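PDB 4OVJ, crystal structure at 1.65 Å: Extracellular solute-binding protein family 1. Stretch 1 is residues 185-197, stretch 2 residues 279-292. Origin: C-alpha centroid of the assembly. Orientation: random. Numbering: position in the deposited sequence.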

ATOM      1  N   TRP A 185      10.681  -0.968   8.955  1.00  8.85           N
ATOM      2  CA  TRP A 185       9.825  -0.053   9.701  1.00  8.58           C
ATOM      3  C   TRP A 185       8.353  -0.330   9.420  1.00  8.90           C
ATOM      4  O   TRP A 185       7.535  -0.361  10.349  1.00  8.61           O
ATOM      5  N   GLN A 186       8.001  -0.573   8.158  1.00  9.00           N
ATOM      6  CA  GLN A 186       6.596  -0.790   7.858  1.00  9.46           C
ATOM      7  C   GLN A 186       6.101  -2.190   8.259  1.00  9.20           C
ATOM      8  O   GLN A 186       4.942  -2.332   8.659  1.00  9.02           O
ATOM      9  N   THR A 187       6.933  -3.232   8.216  1.00  8.30           N
ATOM     10  CA  THR A 187       6.440  -4.505   8.777  1.00  8.78           C
ATOM     11  C   THR A 187       6.342  -4.423  10.299  1.00  8.11           C
ATOM     12  O   THR A 187       5.474  -5.053  10.898  1.00  7.96           O
ATOM     13  N   PHE A 188       7.230  -3.657  10.931  1.00  6.97           N
ATOM     14  CA  PHE A 188       7.049  -3.383  12.338  1.00  6.67           C
ATOM     15  C   PHE A 188       5.721  -2.632  12.592  1.00  6.62           C
ATOM     16  O   PHE A 188       5.029  -2.896  13.574  1.00  7.01           O
ATOM     17  N   GLY A 189       5.361  -1.711  11.699  1.00  6.30           N
ATOM     18  CA  GLY A 189       4.085  -1.019  11.797  1.00  6.79           C
ATOM     19  C   GLY A 189       2.898  -1.967  11.894  1.00  6.73           C
ATOM     20  O   GLY A 189       1.989  -1.757  12.679  1.00  7.67           O
ATOM     21  N   TYR A 190       2.944  -3.021  11.093  1.00  6.47           N
ATOM     22  CA  TYR A 190       1.948  -4.088  11.106  1.00  6.87           C
ATOM     23  C   TYR A 190       1.892  -4.786  12.472  1.00  6.19           C
ATOM     24  O   TYR A 190       0.828  -4.903  13.070  1.00  6.42           O
ATOM     25  N   TRP A 191       3.046  -5.184  12.986  1.00  6.16           N
ATOM     26  CA  TRP A 191       3.174  -5.758  14.329  1.00  6.79           C
ATOM     27  C   TRP A 191       2.663  -4.828  15.420  1.00  6.66           C
ATOM     28  O   TRP A 191       1.920  -5.251  16.302  1.00  6.37           O
ATOM     29  N   ALA A 192       3.061  -3.565  15.358  1.00  6.49           N
ATOM     30  CA  ALA A 192       2.635  -2.600  16.354  1.00  6.86           C
ATOM     31  C   ALA A 192       1.122  -2.490  16.370  1.00  7.02           C
ATOM     32  O   ALA A 192       0.518  -2.477  17.439  1.00  7.61           O
ATOM     33  N   ARG A 193       0.517  -2.418  15.189  1.00  6.93           N
ATOM     34  CA  ARG A 193      -0.946  -2.307  15.089  1.00  7.33           C
ATOM     35  C   ARG A 193      -1.643  -3.528  15.701  1.00  7.38           C
ATOM     36  O   ARG A 193      -2.675  -3.394  16.356  1.00  7.87           O
ATOM     37  N   GLN A 194      -1.049  -4.711  15.528  1.00  7.53           N
ATOM     38  CA  GLN A 194      -1.593  -5.921  16.153  1.00  8.30           C
ATOM     39  C   GLN A 194      -1.584  -5.855  17.678  1.00  8.59           C
ATOM     40  O   GLN A 194      -2.372  -6.527  18.338  1.00  9.23           O
ATOM     41  N   HIS A 195      -0.659  -5.073  18.228  1.00  8.57           N
ATOM     42  CA  HIS A 195      -0.531  -4.895  19.664  1.00  9.24           C
ATOM     43  C   HIS A 195      -1.245  -3.654  20.174  1.00  9.71           C
ATOM     44  O   HIS A 195      -0.980  -3.204  21.286  1.00 12.44           O
ATOM     45  N   GLY A 196      -2.176  -3.133  19.378  1.00  9.59           N
ATOM     46  CA  GLY A 196      -2.993  -1.992  19.780  1.00 11.40           C
ATOM     47  C   GLY A 196      -2.228  -0.689  19.791  1.00 10.42           C
ATOM     48  O   GLY A 196      -2.653   0.284  20.415  1.00 11.86           O
ATOM     49  N   GLN A 197      -1.119  -0.665  19.066  1.00  9.93           N
ATOM     50  CA  GLN A 197      -0.211   0.481  19.030  1.00  9.25           C
ATOM     51  C   GLN A 197       0.015   0.906  17.573  1.00  9.19           C
ATOM     52  O   GLN A 197      -0.643   0.390  16.650  1.00  9.90           O
ATOM     53  N   LEU A 279      -2.447 -14.142   3.395  1.00  7.15           N
ATOM     54  CA  LEU A 279      -2.470 -12.961   4.253  1.00  7.61           C
ATOM     55  C   LEU A 279      -1.383 -13.104   5.321  1.00  7.42           C
ATOM     56  O   LEU A 279      -1.057 -14.219   5.739  1.00  7.44           O
ATOM     57  N   PRO A 280      -0.822 -11.982   5.784  1.00  7.20           N
ATOM     58  CA  PRO A 280       0.260 -12.078   6.757  1.00  7.63           C
ATOM     59  C   PRO A 280      -0.200 -12.588   8.126  1.00  6.91           C
ATOM     60  O   PRO A 280      -1.398 -12.537   8.451  1.00  7.36           O
ATOM     61  N   PRO A 281       0.740 -13.121   8.916  1.00  7.98           N
ATOM     62  CA  PRO A 281       0.331 -13.802  10.136  1.00  7.54           C
ATOM     63  C   PRO A 281      -0.310 -12.908  11.170  1.00  7.78           C
ATOM     64  O   PRO A 281      -0.088 -11.702  11.179  1.00  8.35           O
ATOM     65  N   THR A 282      -1.109 -13.529  12.024  1.00  8.44           N
ATOM     66  CA  THR A 282      -1.860 -12.838  13.039  1.00  8.38           C
ATOM     67  C   THR A 282      -1.232 -12.958  14.423  1.00  8.04           C
ATOM     68  O   THR A 282      -0.408 -13.840  14.677  1.00  8.33           O
ATOM     69  N   GLN A 283      -1.654 -12.060  15.316  1.00  8.25           N
ATOM     70  CA  GLN A 283      -1.253 -12.096  16.712  1.00  8.39           C
ATOM     71  C   GLN A 283      -2.431 -12.528  17.581  1.00  8.37           C
ATOM     72  O   GLN A 283      -3.373 -11.782  17.743  1.00  9.80           O
ATOM     73  N   PRO A 284      -2.350 -13.720  18.186  1.00  9.29           N
ATOM     74  CA  PRO A 284      -3.398 -14.123  19.118  1.00  9.84           C
ATOM     75  C   PRO A 284      -3.518 -13.150  20.292  1.00  9.65           C
ATOM     76  O   PRO A 284      -2.506 -12.705  20.842  1.00  9.67           O
ATOM     77  N   GLY A 285      -4.755 -12.775  20.614  1.00  9.87           N
ATOM     78  CA  GLY A 285      -5.028 -11.767  21.635  1.00  9.10           C
ATOM     79  C   GLY A 285      -4.773 -10.348  21.145  1.00  8.55           C
ATOM     80  O   GLY A 285      -4.869  -9.403  21.912  1.00 10.01           O
ATOM     81  N   GLY A 286      -4.427 -10.209  19.871  1.00  9.20           N
ATOM     82  CA  GLY A 286      -4.149  -8.923  19.264  1.00  9.57           C
ATOM     83  C   GLY A 286      -5.305  -8.334  18.467  1.00  9.64           C
ATOM     84  O   GLY A 286      -6.405  -8.889  18.397  1.00 12.66           O
ATOM     85  N   GLU A 287      -5.041  -7.183  17.883  1.00  9.40           N
ATOM     86  CA  GLU A 287      -5.945  -6.506  16.967  1.00 10.38           C
ATOM     87  C   GLU A 287      -5.512  -6.867  15.554  1.00  9.98           C
ATOM     88  O   GLU A 287      -4.448  -7.467  15.351  1.00  9.55           O
ATOM     89  N   GLU A 288      -6.314  -6.491  14.569  1.00 10.16           N
ATOM     90  CA  GLU A 288      -5.929  -6.706  13.180  1.00  9.88           C
ATOM     91  C   GLU A 288      -4.862  -5.694  12.787  1.00  9.82           C
ATOM     92  O   GLU A 288      -5.065  -4.477  12.915  1.00 12.55           O
ATOM     93  N   GLY A 289      -3.723  -6.198  12.315  1.00  8.99           N
ATOM     94  CA  GLY A 289      -2.654  -5.347  11.820  1.00  9.20           C
ATOM     95  C   GLY A 289      -2.838  -4.862  10.400  1.00  8.56           C
ATOM     96  O   GLY A 289      -2.330  -3.799  10.032  1.00  9.15           O
ATOM     97  N   LEU A 290      -3.534  -5.645   9.577  1.00  8.42           N
ATOM     98  CA  LEU A 290      -3.543  -5.381   8.149  1.00  7.60           C
ATOM     99  C   LEU A 290      -4.343  -4.125   7.833  1.00  7.67           C
ATOM    100  O   LEU A 290      -5.388  -3.875   8.423  1.00  7.92           O
ATOM    101  N   TYR A 291      -3.818  -3.349   6.899  1.00  8.79           N
ATOM    102  CA  TYR A 291      -4.509  -2.206   6.306  1.00  8.92           C
ATOM    103  C   TYR A 291      -4.281  -2.263   4.807  1.00  9.03           C
ATOM    104  O   TYR A 291      -3.348  -2.910   4.323  1.00  9.58           O
ATOM    105  N   ILE A 292      -5.135  -1.569   4.082  1.00  8.57           N
ATOM    106  CA  ILE A 292      -4.969  -1.376   2.656  1.00  9.57           C
ATOM    107  C   ILE A 292      -4.383   0.011   2.461  1.00  9.80           C
ATOM    108  O   ILE A 292      -4.920   0.986   2.959  1.00 11.19           O
TER

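An irregular chain can be held against a helix by hydrogen bonds from helix side chains to loop carbonyls, and the contact between residues 185-197 and 279-292 illustrates the principle. Arg-193 (chi1 m, chi2 t, chi3 p) has a CA-to-CB bond that runs sideways to the loop, but its end brings the guanidinium to the loop carbonyls. Its NE donates to Gly-289 O at 2.8 Å, while NH2 adds weak bonds to Gly-289 O at 3.4 Å and Leu-290 O at 3.3 Å. Both acceptors lie near the guanidinium plane, leaving one face for Tyr-291 CB, 3.5 Å from Arg-193 NH2.

Another carbonyl is shared between two side chains. Pro-281 O accepts from Tyr-190 OH at 2.7 Å and from Gln-194 NE2 at 2.9 Å; proline lacks a backbone N-H, but its oxygen remains free to accept. Tyr-190 (chi1 t) and Gln-194 (m, t) thus converge on one atom. Where the helix ends, Glu-287 N donates to Gln-194 O at 2.8 Å.

Water extends the network. Water 3 donates to Glu-288 OE2 and accepts from Gln-194 NE2, both at 2.9 Å, and accepts from Gly-289 N at 3.0 Å. Water 1 accepts from Tyr-291 OH at 2.7 Å and donates to Gln-186 OE1 at 2.9 Å, joining side chains whose OH and OE1 stand 3.8 Å apart.

Packing fills the remainder. The Tyr-190 ring places CZ 3.8 Å from Pro-280 CB and CE1 4.0 Å from Leu-290 CB. Gln-283 (chi1 t, chi2 p) points toward the helix, its CB 3.8 Å from Gln-194 CB. Gly-289 allows the close approach: a CB there would clash with Tyr-190 O and Gln-194 CG, each 2.7 Å from its ideal position.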

ATOM      1  CB  TRP A 185      10.205   1.355   9.307  1.00  9.58           C
ATOM      2  CG  TRP A 185       9.549   2.513   9.981  1.00  9.65           C
ATOM      3  CD1 TRP A 185       9.015   3.587   9.352  1.00 11.23           C
ATOM      4  CD2 TRP A 185       9.451   2.785  11.387  1.00 10.24           C
ATOM      5  NE1 TRP A 185       8.565   4.495  10.261  1.00 13.49           N
ATOM      6  CE2 TRP A 185       8.822   4.039  11.521  1.00 12.18           C
ATOM      7  CE3 TRP A 185       9.810   2.089  12.540  1.00 10.79           C
ATOM      8  CZ2 TRP A 185       8.535   4.613  12.773  1.00 12.40           C
ATOM      9  CZ3 TRP A 185       9.551   2.662  13.777  1.00 11.97           C
ATOM     10  CH2 TRP A 185       8.920   3.915  13.883  1.00 11.85           C
ATOM     11  CB  GLN A 186       6.274  -0.431   6.403  1.00 11.07           C
ATOM     12  CG  GLN A 186       6.482   1.055   6.067  1.00 12.99           C
ATOM     13  CD  GLN A 186       5.647   2.008   6.914  1.00 14.27           C
ATOM     14  OE1 GLN A 186       4.567   1.659   7.388  1.00 15.50           O
ATOM     15  NE2 GLN A 186       6.147   3.223   7.110  1.00 17.45           N
ATOM     16  CB  THR A 187       7.230  -5.762   8.383  1.00  9.15           C
ATOM     17  OG1 THR A 187       8.556  -5.719   8.918  1.00  9.76           O
ATOM     18  CG2 THR A 187       7.256  -5.946   6.882  1.00 10.48           C
ATOM     19  CB  PHE A 188       8.220  -2.619  12.962  1.00  6.57           C
ATOM     20  CG  PHE A 188       7.978  -2.310  14.401  1.00  6.90           C
ATOM     21  CD1 PHE A 188       7.786  -3.337  15.309  1.00  7.05           C
ATOM     22  CD2 PHE A 188       7.846  -1.004  14.835  1.00  7.73           C
ATOM     23  CE1 PHE A 188       7.468  -3.074  16.623  1.00  8.09           C
ATOM     24  CE2 PHE A 188       7.548  -0.735  16.158  1.00  8.15           C
ATOM     25  CZ  PHE A 188       7.358  -1.768  17.055  1.00  8.12           C
ATOM     26  CB  TYR A 190       2.258  -5.069   9.972  1.00  6.67           C
ATOM     27  CG  TYR A 190       1.371  -6.279   9.898  1.00  7.13           C
ATOM     28  CD1 TYR A 190       0.107  -6.215   9.329  1.00  7.48           C
ATOM     29  CD2 TYR A 190       1.809  -7.503  10.387  1.00  7.77           C
ATOM     30  CE1 TYR A 190      -0.697  -7.345   9.270  1.00  7.76           C
ATOM     31  CE2 TYR A 190       1.014  -8.627  10.333  1.00  8.14           C
ATOM     32  CZ  TYR A 190      -0.232  -8.544   9.765  1.00  7.12           C
ATOM     33  OH  TYR A 190      -1.022  -9.656   9.716  1.00  7.53           O
ATOM     34  CB  TRP A 191       4.650  -6.111  14.574  1.00  7.01           C
ATOM     35  CG  TRP A 191       4.968  -6.771  15.887  1.00  7.69           C
ATOM     36  CD1 TRP A 191       5.168  -6.157  17.078  1.00  7.71           C
ATOM     37  CD2 TRP A 191       5.178  -8.168  16.114  1.00  7.99           C
ATOM     38  NE1 TRP A 191       5.478  -7.084  18.044  1.00  7.96           N
ATOM     39  CE2 TRP A 191       5.498  -8.327  17.476  1.00  7.73           C
ATOM     40  CE3 TRP A 191       5.158  -9.300  15.287  1.00  9.11           C
ATOM     41  CZ2 TRP A 191       5.778  -9.574  18.041  1.00  8.48           C
ATOM     42  CZ3 TRP A 191       5.428 -10.552  15.856  1.00 10.33           C
ATOM     43  CH2 TRP A 191       5.726 -10.670  17.214  1.00  9.73           C
ATOM     44  CB  ALA A 192       3.245  -1.242  16.102  1.00  7.38           C
ATOM     45  CB  ARG A 193      -1.372  -2.099  13.642  1.00  7.80           C
ATOM     46  CG  ARG A 193      -1.147  -0.674  13.139  1.00  8.41           C
ATOM     47  CD  ARG A 193      -1.204  -0.606  11.623  1.00  8.90           C
ATOM     48  NE  ARG A 193      -2.416  -1.219  11.051  1.00  9.38           N
ATOM     49  CZ  ARG A 193      -3.563  -0.593  10.747  1.00  9.66           C
ATOM     50  NH1 ARG A 193      -3.735   0.709  10.952  1.00 10.68           N
ATOM     51  NH2 ARG A 193      -4.570  -1.289  10.230  1.00 11.51           N
ATOM     52  CB  GLN A 194      -0.826  -7.154  15.732  1.00  8.04           C
ATOM     53  CG  GLN A 194      -0.857  -7.441  14.262  1.00  8.13           C
ATOM     54  CD  GLN A 194      -0.003  -8.626  13.909  1.00  8.58           C
ATOM     55  OE1 GLN A 194       1.135  -8.745  14.369  1.00  9.10           O
ATOM     56  NE2 GLN A 194      -0.560  -9.538  13.125  1.00  9.54           N
ATOM     57  CB  HIS A 195       0.950  -4.891  20.041  1.00  9.24           C
ATOM     58  CG  HIS A 195       1.578  -6.234  19.876  1.00  8.90           C
ATOM     59  ND1 HIS A 195       1.931  -6.748  18.649  1.00  9.20           N
ATOM     60  CD2 HIS A 195       1.830  -7.206  20.781  1.00  9.90           C
ATOM     61  CE1 HIS A 195       2.411  -7.968  18.807  1.00  9.62           C
ATOM     62  NE2 HIS A 195       2.360  -8.267  20.092  1.00 10.32           N
ATOM     63  CB  GLN A 197       1.075   0.109  19.772  1.00  9.56           C
ATOM     64  CG  GLN A 197       0.811  -0.098  21.258  1.00 10.87           C
ATOM     65  CD  GLN A 197       1.969  -0.671  22.036  1.00 11.56           C
ATOM     66  OE1 GLN A 197       3.082  -0.797  21.535  1.00 12.21           O
ATOM     67  NE2 GLN A 197       1.705  -1.026  23.284  1.00 15.39           N
ATOM     68  CB  LEU A 279      -3.836 -12.783   4.915  1.00  8.78           C
ATOM     69  CG  LEU A 279      -4.979 -12.506   3.944  1.00  9.46           C
ATOM     70  CD1 LEU A 279      -6.295 -12.475   4.710  1.00 11.08           C
ATOM     71  CD2 LEU A 279      -4.761 -11.211   3.166  1.00  9.57           C
ATOM     72  CB  PRO A 280       0.827 -10.659   6.837  1.00  8.52           C
ATOM     73  CG  PRO A 280      -0.059  -9.797   6.039  1.00 10.15           C
ATOM     74  CD  PRO A 280      -1.128 -10.603   5.381  1.00  8.47           C
ATOM     75  CB  PRO A 281       1.638 -14.377  10.679  1.00  8.52           C
ATOM     76  CG  PRO A 281       2.502 -14.515   9.499  1.00  8.87           C
ATOM     77  CD  PRO A 281       2.172 -13.329   8.650  1.00  8.31           C
ATOM     78  CB  THR A 282      -3.297 -13.392  13.096  1.00  9.44           C
ATOM     79  OG1 THR A 282      -3.271 -14.787  13.404  1.00 10.33           O
ATOM     80  CG2 THR A 282      -3.994 -13.179  11.778  1.00 10.53           C
ATOM     81  CB  GLN A 283      -0.788 -10.721  17.166  1.00  8.50           C
ATOM     82  CG  GLN A 283      -0.443 -10.639  18.640  1.00  9.09           C
ATOM     83  CD  GLN A 283       0.631 -11.624  19.036  1.00  9.51           C
ATOM     84  OE1 GLN A 283       1.727 -11.611  18.481  1.00 12.77           O
ATOM     85  NE2 GLN A 283       0.317 -12.499  19.979  1.00  9.55           N
ATOM     86  CB  PRO A 284      -2.952 -15.518  19.554  1.00 11.21           C
ATOM     87  CG  PRO A 284      -2.153 -16.021  18.384  1.00 10.61           C
ATOM     88  CD  PRO A 284      -1.412 -14.814  17.895  1.00  9.94           C
ATOM     89  CB  GLU A 287      -5.864  -4.987  17.196  1.00 12.78           C
ATOM     90  CG  GLU A 287      -6.224  -4.612  18.633  1.00 16.69           C
ATOM     91  CD  GLU A 287      -6.342  -3.121  18.904  1.00 22.52           C
ATOM     92  OE1 GLU A 287      -6.333  -2.325  17.948  1.00 31.83           O
ATOM     93  OE2 GLU A 287      -6.439  -2.744  20.103  1.00 27.63           O
ATOM     94  CB  GLU A 288      -7.139  -6.605  12.244  1.00 10.97           C
ATOM     95  CG  GLU A 288      -6.819  -6.803  10.762  1.00 10.96           C
ATOM     96  CD  GLU A 288      -6.129  -8.132  10.469  1.00 11.99           C
ATOM     97  OE1 GLU A 288      -6.783  -9.181  10.652  1.00 13.77           O
ATOM     98  OE2 GLU A 288      -4.942  -8.137  10.042  1.00 11.19           O
ATOM     99  CB  LEU A 290      -4.134  -6.563   7.399  1.00  8.44           C
ATOM    100  CG  LEU A 290      -3.852  -6.639   5.896  1.00  9.81           C
ATOM    101  CD1 LEU A 290      -2.363  -6.800   5.605  1.00 10.88           C
ATOM    102  CD2 LEU A 290      -4.654  -7.792   5.297  1.00 10.56           C
ATOM    103  CB  TYR A 291      -3.973  -0.878   6.847  1.00  9.88           C
ATOM    104  CG  TYR A 291      -2.482  -0.703   6.647  1.00 10.10           C
ATOM    105  CD1 TYR A 291      -1.568  -1.302   7.512  1.00 11.06           C
ATOM    106  CD2 TYR A 291      -1.986   0.010   5.564  1.00 10.28           C
ATOM    107  CE1 TYR A 291      -0.199  -1.176   7.317  1.00 11.01           C
ATOM    108  CE2 TYR A 291      -0.624   0.153   5.370  1.00 11.43           C
ATOM    109  CZ  TYR A 291       0.265  -0.459   6.240  1.00 10.46           C
ATOM    110  OH  TYR A 291       1.617  -0.322   6.044  1.00 13.91           O
ATOM    111  CB  ILE A 292      -6.313  -1.479   1.903  1.00 10.76           C
ATOM    112  CG1 ILE A 292      -7.102  -2.715   2.334  1.00 11.52           C
ATOM    113  CG2 ILE A 292      -6.068  -1.489   0.405  1.00 11.91           C
ATOM    114  CD1 ILE A 292      -6.370  -4.024   2.173  1.00 11.36           C
TER
HETATM  115  O   HOH W   1       2.977  -0.518   8.381  1.00 13.03           O
HETATM  116  O   HOH W   2       2.501   1.852   4.716  1.00 33.84           O
HETATM  117  O   HOH W   3      -3.241  -9.107  12.222  1.00 10.32           O